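Local coordinates for protein putative polyprenyl synthetase (Streptomyces coelicolor, PDB 3NF2) that probably joins isoprenoid diphosphates into longer trans-prenyl chains as a metal-dependent prenyltransferase of the FPP/GGPP synthase family, at residues 55-60 against 186-191; 83-88 against 126-131. All coordinates share one frame; numbering follows the deposited sequence.

Contact 1 of 2, residues 55-60 against 186-191; sequences KAVRPA and ALLACA. With SO4 (sulfate ion), chain B.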
loop_
_atom_site.group_PDB
_atom_site.type_symbol
_atom_site.label_atom_id
_atom_site.label_comp_id
_atom_site.label_asym_id
_atom_site.label_seq_id
_atom_site.Cartn_x
_atom_site.Cartn_y
_atom_site.Cartn_z
ATOM N N LYS A 55 16.903 2.669 -15.694
ATOM C CA LYS A 55 17.106 1.388 -16.365
ATOM C C LYS A 55 15.771 0.756 -16.732
ATOM O O LYS A 55 14.731 1.093 -16.153
ATOM C CB LYS A 55 17.900 0.438 -15.472
ATOM C CG LYS A 55 19.289 0.932 -15.066
ATOM C CD LYS A 55 19.764 0.309 -13.748
ATOM C CE LYS A 55 19.805 -1.224 -13.796
ATOM N NZ LYS A 55 18.504 -1.861 -13.377
ATOM N N ALA A 56 15.810 -0.169 -17.685
ATOM C CA ALA A 56 14.592 -0.759 -18.217
ATOM C C ALA A 56 14.620 -2.284 -18.245
ATOM O O ALA A 56 14.002 -2.901 -19.118
ATOM C CB ALA A 56 14.313 -0.206 -19.603
ATOM N N VAL A 57 15.310 -2.884 -17.277
ATOM C CA VAL A 57 15.462 -4.337 -17.219
ATOM C C VAL A 57 14.117 -5.041 -17.022
ATOM O O VAL A 57 13.758 -5.924 -17.814
ATOM C CB VAL A 57 16.472 -4.776 -16.124
ATOM C CG1 VAL A 57 16.612 -6.294 -16.102
ATOM C CG2 VAL A 57 17.825 -4.129 -16.352
ATOM N N ARG A 58 13.378 -4.636 -15.986
ATOM C CA ARG A 58 12.068 -5.233 -15.677
ATOM C C ARG A 58 11.014 -5.156 -16.817
ATOM O O ARG A 58 10.383 -6.185 -17.134
ATOM C CB ARG A 58 11.493 -4.708 -14.345
ATOM C CG ARG A 58 12.369 -4.920 -13.113
ATOM C CD ARG A 58 11.867 -4.093 -11.913
ATOM N NE ARG A 58 11.761 -2.677 -12.252
ATOM C CZ ARG A 58 12.664 -1.750 -11.945
ATOM N NH1 ARG A 58 13.746 -2.060 -11.244
ATOM N NH2 ARG A 58 12.474 -0.497 -12.331
ATOM N N PRO A 59 10.808 -3.958 -17.421
ATOM C CA PRO A 59 9.864 -3.930 -18.546
ATOM C C PRO A 59 10.284 -4.816 -19.729
ATOM O O PRO A 59 9.450 -5.573 -20.254
ATOM C CB PRO A 59 9.830 -2.451 -18.963
ATOM C CG PRO A 59 10.882 -1.760 -18.172
ATOM C CD PRO A 59 11.175 -2.593 -16.987
ATOM N N ALA A 60 11.559 -4.738 -20.115
ATOM C CA ALA A 60 12.107 -5.598 -21.173
ATOM C C ALA A 60 11.849 -7.070 -20.875
ATOM O O ALA A 60 11.493 -7.829 -21.758
ATOM C CB ALA A 60 13.610 -5.353 -21.357
ATOM N N ALA A 186 12.705 -10.936 -5.869
ATOM C CA ALA A 186 11.309 -11.231 -5.965
ATOM C C ALA A 186 10.605 -10.512 -7.075
ATOM O O ALA A 186 9.737 -11.044 -7.677
ATOM C CB ALA A 186 10.647 -10.961 -4.681
ATOM N N LEU A 187 10.971 -9.276 -7.303
ATOM C CA LEU A 187 10.340 -8.464 -8.333
ATOM C C LEU A 187 10.863 -8.780 -9.742
ATOM O O LEU A 187 10.136 -8.632 -10.733
ATOM C CB LEU A 187 10.507 -6.972 -8.027
ATOM C CG LEU A 187 9.689 -6.051 -8.934
ATOM C CD1 LEU A 187 8.190 -6.315 -8.767
ATOM C CD2 LEU A 187 10.017 -4.601 -8.680
ATOM N N LEU A 188 12.122 -9.195 -9.835
ATOM C CA LEU A 188 12.677 -9.645 -11.114
ATOM C C LEU A 188 12.113 -11.006 -11.493
ATOM O O LEU A 188 11.885 -11.277 -12.664
ATOM C CB LEU A 188 14.204 -9.638 -11.095
ATOM C CG LEU A 188 14.768 -8.233 -11.350
ATOM C CD1 LEU A 188 16.185 -8.052 -10.818
ATOM C CD2 LEU A 188 14.723 -7.885 -12.818
ATOM N N ALA A 189 11.837 -11.825 -10.481
ATOM C CA ALA A 189 11.173 -13.112 -10.654
ATOM C C ALA A 189 9.787 -12.901 -11.229
ATOM O O ALA A 189 9.376 -13.606 -12.153
ATOM C CB ALA A 189 11.074 -13.830 -9.326
ATOM N N CYS A 190 9.082 -11.917 -10.671
ATOM C CA CYS A 190 7.760 -11.553 -11.128
ATOM C C CYS A 190 7.803 -10.986 -12.541
ATOM O O CYS A 190 7.015 -11.388 -13.383
ATOM C CB CYS A 190 7.097 -10.552 -10.180
ATOM S SG CYS A 190 5.415 -10.128 -10.700
ATOM N N ALA A 191 8.729 -10.072 -12.800
ATOM C CA ALA A 191 8.878 -9.498 -14.137
ATOM C C ALA A 191 9.188 -10.562 -15.192
ATOM O O ALA A 191 8.696 -10.486 -16.315
ATOM C CB ALA A 191 9.950 -8.434 -14.139
HETATM S S SO4 B . 15.399 1.679 -11.674
HETATM O O1 SO4 B . 14.134 1.676 -12.410
HETATM O O2 SO4 B . 16.441 2.210 -12.551
HETATM O O3 SO4 B . 15.245 2.518 -10.481
HETATM O O4 SO4 B . 15.778 0.321 -11.262
#
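R58 leaves its helix with CG anti to the carbonyl carbon (chi1 -57°), and a bend at chi3 (-55°) carries the guanidinium past L187, to the sulfate. This is helix-to-helix packing in the all-helical isoprenoid synthase fold, where the first turn of helix 57-67 rests on the middle of helix 173-198. Arginine suits the place because its length has two characters: an apolar stem for the leucines and a charged head for an anion. L188 brings CD2 up to R58 CG at 3.8 Å, the two side chains crossing at about a right angle, and the same methyl reaches V57 CG1 at 4.1 Å. L187 uses its own CD2 against R58 CD, also at 3.8 Å. R58 and A191 are where the backbones of the two segments come nearest, CA to CA 5.5 Å, and a single methyl is enough to lie against the R58 carbonyl and CB. No hydrogen bond joins the two segments, so van der Waals contact, nearly all between carbons, makes the fit. The head of R58 meets a sulfate, probably from the crystallisation liquor, at its edge, and E84 of helix 77-98 forms a salt bridge with NE, which would help to fix the rotation of the flat group. R104 and the backbone N of K55, one residue before the N-cap A56, also hold the ion. The two terminal nitrogens share the sulfate between them, NH2 giving a bond of 2.7 Å to O1 and NH1 one of 3.1 Å to O4.

Contact 2 of 2, residues 83-88 against 126-131; sequences VELVHN and FALANE. With SO4 (sulfate ion), chain B.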
loop_
_atom_site.group_PDB
_atom_site.type_symbol
_atom_site.label_atom_id
_atom_site.label_comp_id
_atom_site.label_asym_id
_atom_site.label_seq_id
_atom_site.Cartn_x
_atom_site.Cartn_y
_atom_site.Cartn_z
ATOM N N VAL A 83 4.489 -4.042 -12.636
ATOM C CA VAL A 83 5.794 -4.246 -12.002
ATOM C C VAL A 83 6.486 -2.904 -11.715
ATOM O O VAL A 83 7.042 -2.699 -10.628
ATOM C CB VAL A 83 6.712 -5.171 -12.855
ATOM C CG1 VAL A 83 8.160 -5.052 -12.434
ATOM C CG2 VAL A 83 6.296 -6.625 -12.707
ATOM N N GLU A 84 6.422 -1.989 -12.677
ATOM C CA GLU A 84 7.024 -0.676 -12.513
ATOM C C GLU A 84 6.325 0.151 -11.445
ATOM O O GLU A 84 6.969 0.914 -10.722
ATOM C CB GLU A 84 7.009 0.081 -13.833
ATOM C CG GLU A 84 8.038 -0.397 -14.844
ATOM C CD GLU A 84 9.390 -0.674 -14.221
ATOM O OE1 GLU A 84 9.690 -1.864 -13.986
ATOM O OE2 GLU A 84 10.139 0.295 -13.959
ATOM N N LEU A 85 5.005 -0.005 -11.364
ATOM C CA LEU A 85 4.188 0.709 -10.397
ATOM C C LEU A 85 4.486 0.259 -8.970
ATOM O O LEU A 85 4.688 1.100 -8.088
ATOM C CB LEU A 85 2.697 0.562 -10.728
ATOM C CG LEU A 85 2.191 1.424 -11.889
ATOM C CD1 LEU A 85 0.790 0.986 -12.335
ATOM C CD2 LEU A 85 2.211 2.918 -11.559
ATOM N N VAL A 86 4.534 -1.063 -8.767
ATOM C CA VAL A 86 4.876 -1.661 -7.471
ATOM C C VAL A 86 6.292 -1.273 -7.072
ATOM O O VAL A 86 6.540 -0.899 -5.910
ATOM C CB VAL A 86 4.728 -3.206 -7.478
ATOM C CG1 VAL A 86 5.364 -3.821 -6.248
ATOM C CG2 VAL A 86 3.268 -3.599 -7.512
ATOM N N HIS A 87 7.201 -1.321 -8.049
ATOM C CA HIS A 87 8.577 -0.869 -7.856
ATOM C C HIS A 87 8.632 0.541 -7.298
ATOM O O HIS A 87 9.340 0.792 -6.330
ATOM C CB HIS A 87 9.378 -0.933 -9.161
ATOM C CG HIS A 87 10.711 -0.256 -9.084
ATOM N ND1 HIS A 87 11.742 -0.730 -8.301
ATOM C CD2 HIS A 87 11.181 0.859 -9.691
ATOM C CE1 HIS A 87 12.789 0.067 -8.425
ATOM N NE2 HIS A 87 12.479 1.035 -9.270
ATOM N N ASN A 88 7.870 1.448 -7.899
ATOM C CA ASN A 88 7.902 2.852 -7.504
ATOM C C ASN A 88 7.166 3.173 -6.196
ATOM O O ASN A 88 7.571 4.076 -5.462
ATOM C CB ASN A 88 7.439 3.731 -8.656
ATOM C CG ASN A 88 8.475 3.811 -9.758
ATOM O OD1 ASN A 88 9.435 4.592 -9.677
ATOM N ND2 ASN A 88 8.298 3.001 -10.790
ATOM N N PHE A 126 0.423 1.402 -5.806
ATOM C CA PHE A 126 0.256 -0.005 -5.473
ATOM C C PHE A 126 -1.168 -0.486 -5.785
ATOM O O PHE A 126 -1.355 -1.592 -6.304
ATOM C CB PHE A 126 0.653 -0.271 -4.010
ATOM C CG PHE A 126 0.606 -1.733 -3.605
ATOM C CD1 PHE A 126 0.901 -2.759 -4.507
ATOM C CD2 PHE A 126 0.317 -2.079 -2.298
ATOM C CE1 PHE A 126 0.847 -4.101 -4.117
ATOM C CE2 PHE A 126 0.263 -3.419 -1.898
ATOM C CZ PHE A 126 0.529 -4.429 -2.814
ATOM N N ALA A 127 -2.166 0.342 -5.498
ATOM C CA ALA A 127 -3.538 -0.005 -5.879
ATOM C C ALA A 127 -3.748 0.032 -7.407
ATOM O O ALA A 127 -4.474 -0.805 -7.960
ATOM C CB ALA A 127 -4.539 0.883 -5.172
ATOM N N LEU A 128 -3.098 0.984 -8.078
ATOM C CA LEU A 128 -3.184 1.094 -9.540
ATOM C C LEU A 128 -2.580 -0.109 -10.276
ATOM O O LEU A 128 -3.030 -0.469 -11.366
ATOM C CB LEU A 128 -2.526 2.402 -10.020
ATOM C CG LEU A 128 -2.670 2.802 -11.489
ATOM C CD1 LEU A 128 -4.144 2.931 -11.960
ATOM C CD2 LEU A 128 -1.923 4.082 -11.740
ATOM N N ALA A 129 -1.559 -0.715 -9.673
ATOM C CA ALA A 129 -0.847 -1.839 -10.271
ATOM C C ALA A 129 -1.756 -3.034 -10.354
ATOM O O ALA A 129 -1.808 -3.710 -11.385
ATOM C CB ALA A 129 0.405 -2.181 -9.459
ATOM N N ASN A 130 -2.473 -3.280 -9.263
ATOM C CA ASN A 130 -3.470 -4.341 -9.204
ATOM C C ASN A 130 -4.618 -4.091 -10.174
ATOM O O ASN A 130 -5.140 -5.029 -10.773
ATOM C CB ASN A 130 -4.017 -4.482 -7.778
ATOM C CG ASN A 130 -2.985 -5.005 -6.812
ATOM O OD1 ASN A 130 -2.220 -5.901 -7.134
ATOM N ND2 ASN A 130 -2.966 -4.450 -5.615
ATOM N N GLU A 131 -4.990 -2.821 -10.326
ATOM C CA GLU A 131 -6.037 -2.407 -11.251
ATOM C C GLU A 131 -5.627 -2.679 -12.690
ATOM O O GLU A 131 -6.403 -3.228 -13.459
ATOM C CB GLU A 131 -6.343 -0.918 -11.086
ATOM C CG GLU A 131 -7.567 -0.429 -11.838
ATOM C CD GLU A 131 -8.851 -0.633 -11.049
ATOM O OE1 GLU A 131 -9.390 -1.764 -11.055
ATOM O OE2 GLU A 131 -9.327 0.344 -10.425
HETATM S S SO4 B . 15.399 1.679 -11.674
HETATM O O1 SO4 B . 14.134 1.676 -12.410
HETATM O O2 SO4 B . 16.441 2.210 -12.551
HETATM O O3 SO4 B . 15.245 2.518 -10.481
HETATM O O4 SO4 B . 15.778 0.321 -11.262
#
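A129 offers its CB to two neighbours on helix 77-98, V86 CG2 at 3.7 Å and L85 CB at 3.8 Å, and this is the tight part of the contact. Its small side chain suits a place in the isoprenoid synthase fold where segments 83-88 and 126-131 run antiparallel, at 166°, with axes 8.1 Å apart at closest approach. On one flank V86 and F126 run alongside each other in the same direction, and V86 CG2 comes within 3.9 Å of F126 CD1, tilted to the ring. On the other, L85 has CG anti to its carbonyl carbon (chi1 -77°), and its CD1 lies over the A129 backbone and reaches L128 CG at 4.0 Å. F126 also stacks on F89 and meets F126 of the second subunit, so helix 115-134 lies between this interface and the dimer partner.

The side turned to the sulfate is partly exposed and, at H87, loosely held. There the ring edge faces the ion, and the bond from NE2 to O3 is weak, at 3.4 Å. An alanine at H87 would lack the ring, and would probably leave the sulfate with one fewer donor and a gap beside R58 and L187. The helix is thus two-faced: branched aliphatic chains meet helix 115-134 without a single hydrogen bond, whereas E84 and H87 carry polar groups toward R58 and the anion, which implies that hydrophobic packing alone joins these two segments.

How the contacts relate
Helix 77-98 is the common element: its apolar side forms contact 2, while another side touches both segments of contact 1; the centres of the two contacts lie about 13 Å apart. The salt bridge from R58 NE to E84 OE1, at 2.8 Å, ties them together, and L187 CD2 packs on H87 CB at 3.8 Å. Both reach the same sulfate, contact 1 through K55 and R58 and contact 2 more weakly through H87, with R104 a further donor. Lysine, arginine and histidine donors at this place are consistent with the isopentenyl diphosphate site of other trans-prenyl synthases. Helices 77-98 and 115-134 lie between the sulfate and the F126 contact with the second subunit.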